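PDB 4YV9: transcriptional regulator from Streptococcus dysgalactiae, which probably binds DNA and regulates transcription in quorum sensing as a receptor for short hydrophobic peptide (SHP) pheromones. Local coordinates for residues D132-V137 with Y142-L147. Residues are numbered along the deposited sequence; the frame is centred on the assembly and turned at random.
Sequences DYLFSV and YYEIIL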
ATOM      1  N   ASP B 132      10.320  21.317  15.462  1.00 45.35           N
ATOM      2  CA  ASP B 132       9.686  22.577  15.105  1.00 49.73           C
ATOM      3  C   ASP B 132       9.135  22.529  13.674  1.00 50.67           C
ATOM      4  O   ASP B 132       7.995  22.935  13.439  1.00 52.71           O
ATOM      5  CB  ASP B 132      10.659  23.750  15.257  1.00 43.34           C
ATOM      6  CG  ASP B 132      10.858  24.166  16.707  1.00 51.50           C
ATOM      7  OD1 ASP B 132      10.166  23.620  17.596  1.00 50.42           O
ATOM      8  OD2 ASP B 132      11.706  25.048  16.956  1.00 53.64           O
ATOM      9  N   TYR B 133       9.934  22.034  12.726  1.00 41.00           N
ATOM     10  CA  TYR B 133       9.454  21.820  11.359  1.00 35.49           C
ATOM     11  C   TYR B 133       8.207  20.936  11.339  1.00 41.31           C
ATOM     12  O   TYR B 133       7.221  21.250  10.657  1.00 41.89           O
ATOM     13  CB  TYR B 133      10.535  21.177  10.468  1.00 42.24           C
ATOM     14  CG  TYR B 133       9.968  20.672   9.156  1.00 38.71           C
ATOM     15  CD1 TYR B 133       9.500  21.564   8.195  1.00 41.20           C
ATOM     16  CD2 TYR B 133       9.860  19.304   8.894  1.00 37.34           C
ATOM     17  CE1 TYR B 133       8.952  21.118   7.000  1.00 44.35           C
ATOM     18  CE2 TYR B 133       9.314  18.838   7.689  1.00 37.78           C
ATOM     19  CZ  TYR B 133       8.862  19.757   6.753  1.00 43.71           C
ATOM     20  OH  TYR B 133       8.316  19.328   5.576  1.00 43.52           O
ATOM     21  N   LEU B 134       8.264  19.835  12.088  1.00 39.70           N
ATOM     22  CA  LEU B 134       7.196  18.833  12.091  1.00 40.38           C
ATOM     23  C   LEU B 134       5.898  19.389  12.680  1.00 43.30           C
ATOM     24  O   LEU B 134       4.796  19.097  12.184  1.00 39.45           O
ATOM     25  CB  LEU B 134       7.634  17.586  12.868  1.00 38.88           C
ATOM     26  CG  LEU B 134       8.673  16.693  12.168  1.00 37.29           C
ATOM     27  CD1 LEU B 134       9.060  15.514  13.047  1.00 35.66           C
ATOM     28  CD2 LEU B 134       8.137  16.190  10.828  1.00 34.86           C
ATOM     29  N   PHE B 135       6.031  20.200  13.728  1.00 41.98           N
ATOM     30  CA  PHE B 135       4.863  20.870  14.294  1.00 48.33           C
ATOM     31  C   PHE B 135       4.273  21.885  13.312  1.00 50.99           C
ATOM     32  O   PHE B 135       3.078  22.165  13.353  1.00 54.39           O
ATOM     33  CB  PHE B 135       5.217  21.559  15.615  1.00 39.71           C
ATOM     34  CG  PHE B 135       5.177  20.645  16.804  1.00 36.64           C
ATOM     35  CD1 PHE B 135       3.995  20.013  17.168  1.00 40.92           C
ATOM     36  CD2 PHE B 135       6.308  20.434  17.573  1.00 36.50           C
ATOM     37  CE1 PHE B 135       3.941  19.175  18.272  1.00 44.93           C
ATOM     38  CE2 PHE B 135       6.271  19.599  18.673  1.00 38.64           C
ATOM     39  CZ  PHE B 135       5.087  18.964  19.026  1.00 45.27           C
ATOM     40  N   SER B 136       5.112  22.415  12.424  1.00 53.17           N
ATOM     41  CA  SER B 136       4.709  23.492  11.518  1.00 53.15           C
ATOM     42  C   SER B 136       3.951  23.003  10.285  1.00 45.53           C
ATOM     43  O   SER B 136       3.301  23.787   9.603  1.00 46.65           O
ATOM     44  CB  SER B 136       5.935  24.298  11.075  1.00 53.89           C
ATOM     45  OG  SER B 136       6.596  23.681   9.983  1.00 56.64           O
ATOM     46  N   VAL B 137       4.041  21.709  10.004  1.00 45.63           N
ATOM     47  CA  VAL B 137       3.408  21.115   8.826  1.00 44.87           C
ATOM     48  C   VAL B 137       1.878  20.922   9.017  1.00 51.68           C
ATOM     49  O   VAL B 137       1.436  20.585  10.112  1.00 48.28           O
ATOM     50  CB  VAL B 137       4.091  19.767   8.496  1.00 39.21           C
ATOM     51  CG1 VAL B 137       3.262  18.951   7.553  1.00 48.24           C
ATOM     52  CG2 VAL B 137       5.498  20.007   7.907  1.00 39.40           C
ATOM     53  N   TYR B 142       4.778  11.190   3.551  1.00 35.18           N
ATOM     54  CA  TYR B 142       5.830  10.190   3.736  1.00 37.73           C
ATOM     55  C   TYR B 142       7.099  10.782   4.375  1.00 32.92           C
ATOM     56  O   TYR B 142       7.667  10.205   5.308  1.00 31.73           O
ATOM     57  CB  TYR B 142       6.153   9.566   2.377  1.00 36.18           C
ATOM     58  CG  TYR B 142       7.103   8.405   2.405  1.00 38.03           C
ATOM     59  CD1 TYR B 142       6.682   7.154   2.828  1.00 36.98           C
ATOM     60  CD2 TYR B 142       8.419   8.546   1.962  1.00 39.39           C
ATOM     61  CE1 TYR B 142       7.567   6.062   2.847  1.00 39.15           C
ATOM     62  CE2 TYR B 142       9.296   7.474   1.965  1.00 43.04           C
ATOM     63  CZ  TYR B 142       8.866   6.234   2.408  1.00 46.09           C
ATOM     64  OH  TYR B 142       9.737   5.165   2.408  1.00 52.28           O
ATOM     65  N   TYR B 143       7.524  11.938   3.870  1.00 36.47           N
ATOM     66  CA  TYR B 143       8.715  12.649   4.376  1.00 40.40           C
ATOM     67  C   TYR B 143       8.679  12.875   5.886  1.00 41.78           C
ATOM     68  O   TYR B 143       9.600  12.473   6.616  1.00 35.95           O
ATOM     69  CB  TYR B 143       8.843  13.998   3.655  1.00 37.76           C
ATOM     70  CG  TYR B 143      10.098  14.825   3.919  1.00 35.69           C
ATOM     71  CD1 TYR B 143      11.353  14.343   3.572  1.00 36.29           C
ATOM     72  CD2 TYR B 143      10.009  16.122   4.430  1.00 33.74           C
ATOM     73  CE1 TYR B 143      12.483  15.111   3.744  1.00 38.84           C
ATOM     74  CE2 TYR B 143      11.142  16.901   4.609  1.00 37.82           C
ATOM     75  CZ  TYR B 143      12.377  16.380   4.267  1.00 38.94           C
ATOM     76  OH  TYR B 143      13.524  17.125   4.428  1.00 37.27           O
ATOM     77  N   GLU B 144       7.615  13.517   6.356  1.00 35.24           N
ATOM     78  CA  GLU B 144       7.517  13.864   7.769  1.00 31.58           C
ATOM     79  C   GLU B 144       7.391  12.619   8.629  1.00 34.49           C
ATOM     80  O   GLU B 144       7.965  12.552   9.718  1.00 36.20           O
ATOM     81  CB  GLU B 144       6.330  14.810   8.015  1.00 31.03           C
ATOM     82  CG  GLU B 144       6.530  16.220   7.472  1.00 40.93           C
ATOM     83  CD  GLU B 144       6.307  16.334   5.954  1.00 38.72           C
ATOM     84  OE1 GLU B 144       5.574  15.505   5.370  1.00 39.05           O
ATOM     85  OE2 GLU B 144       6.884  17.256   5.345  1.00 33.77           O
ATOM     86  N   ILE B 145       6.656  11.626   8.133  1.00 33.83           N
ATOM     87  CA  ILE B 145       6.453  10.379   8.859  1.00 28.76           C
ATOM     88  C   ILE B 145       7.776   9.619   9.006  1.00 34.08           C
ATOM     89  O   ILE B 145       8.101   9.119  10.083  1.00 42.71           O
ATOM     90  CB  ILE B 145       5.398   9.473   8.143  1.00 32.07           C
ATOM     91  CG1 ILE B 145       4.024  10.149   8.112  1.00 34.66           C
ATOM     92  CG2 ILE B 145       5.290   8.112   8.833  1.00 39.94           C
ATOM     93  CD1 ILE B 145       3.072   9.490   7.098  1.00 33.94           C
ATOM     94  N   ILE B 146       8.545   9.539   7.927  1.00 33.51           N
ATOM     95  CA  ILE B 146       9.826   8.824   7.973  1.00 34.34           C
ATOM     96  C   ILE B 146      10.854   9.573   8.840  1.00 38.54           C
ATOM     97  O   ILE B 146      11.632   8.964   9.589  1.00 37.22           O
ATOM     98  CB  ILE B 146      10.378   8.610   6.556  1.00 35.24           C
ATOM     99  CG1 ILE B 146       9.457   7.670   5.765  1.00 35.26           C
ATOM    100  CG2 ILE B 146      11.822   8.059   6.593  1.00 35.30           C
ATOM    101  CD1 ILE B 146       9.369   6.285   6.329  1.00 40.80           C
ATOM    102  N   LEU B 147      10.857  10.897   8.748  1.00 37.36           N
ATOM    103  CA  LEU B 147      11.724  11.689   9.611  1.00 37.25           C
ATOM    104  C   LEU B 147      11.418  11.406  11.082  1.00 38.41           C
ATOM    105  O   LEU B 147      12.320  11.089  11.857  1.00 40.96           O
ATOM    106  CB  LEU B 147      11.576  13.173   9.310  1.00 36.38           C
ATOM    107  CG  LEU B 147      12.291  13.672   8.053  1.00 41.32           C
ATOM    108  CD1 LEU B 147      11.858  15.102   7.763  1.00 38.01           C
ATOM    109  CD2 LEU B 147      13.828  13.579   8.239  1.00 35.38           C
TER
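Tyr133 and Glu144 make the one hydrogen bond between segments 132-137 and 142-147. Tyr133 OH donates to Glu144 OE2 over 2.5 Å, a short bond. It uses the anti lone pair of OE2, the one turned away from OE1. OE2 lies at the edge of the Tyr133 ring, near its plane, and the ring and carboxylate planes are turned 39° apart. Tyr133 reaches across because its CG stands anti to the backbone N (chi1 167°). Glu144 bends at chi2, which folds its carboxylate back towards the start of its own helix. There OE1 accepts a hydrogen bond from Gly141 N. OE2 also forms a salt bridge with Lys16 of the second subunit, which should favour the charged carboxylate.

Apolar contacts line the stem of Glu144. Leu134 CD2 sits 3.6 Å from Glu144 CB, the two side chains sliding past each other in opposite directions. The side chains of Val137 and Glu144 meet from opposite directions, with Val137 CG2 3.9 Å from Glu144 CG. The same methyl lies over one face of the Tyr133 ring, offset toward its rim.

The aromatic contact is slighter. Tyr133 OH meets the edge of the Tyr143 ring in its plane, 3.8 Å from Tyr143 CD2. Leu147 CD1 covers one face of that ring, and Tyr143 OH is hydrogen-bonded to Glu105. Tyr133 also stacks on Tyr104 of helix 103-113.

Near the end of helix 124-136, Ser136 OG and Ser136 N both donate to Tyr133 O.

The short segments run roughly antiparallel, at 141°, with axes 10.9 Å apart. Val137 and the next four residues join the two helices. This is a helical hairpin, consistent with the TPR-like, all-helical C-terminal domain of Rgg regulators.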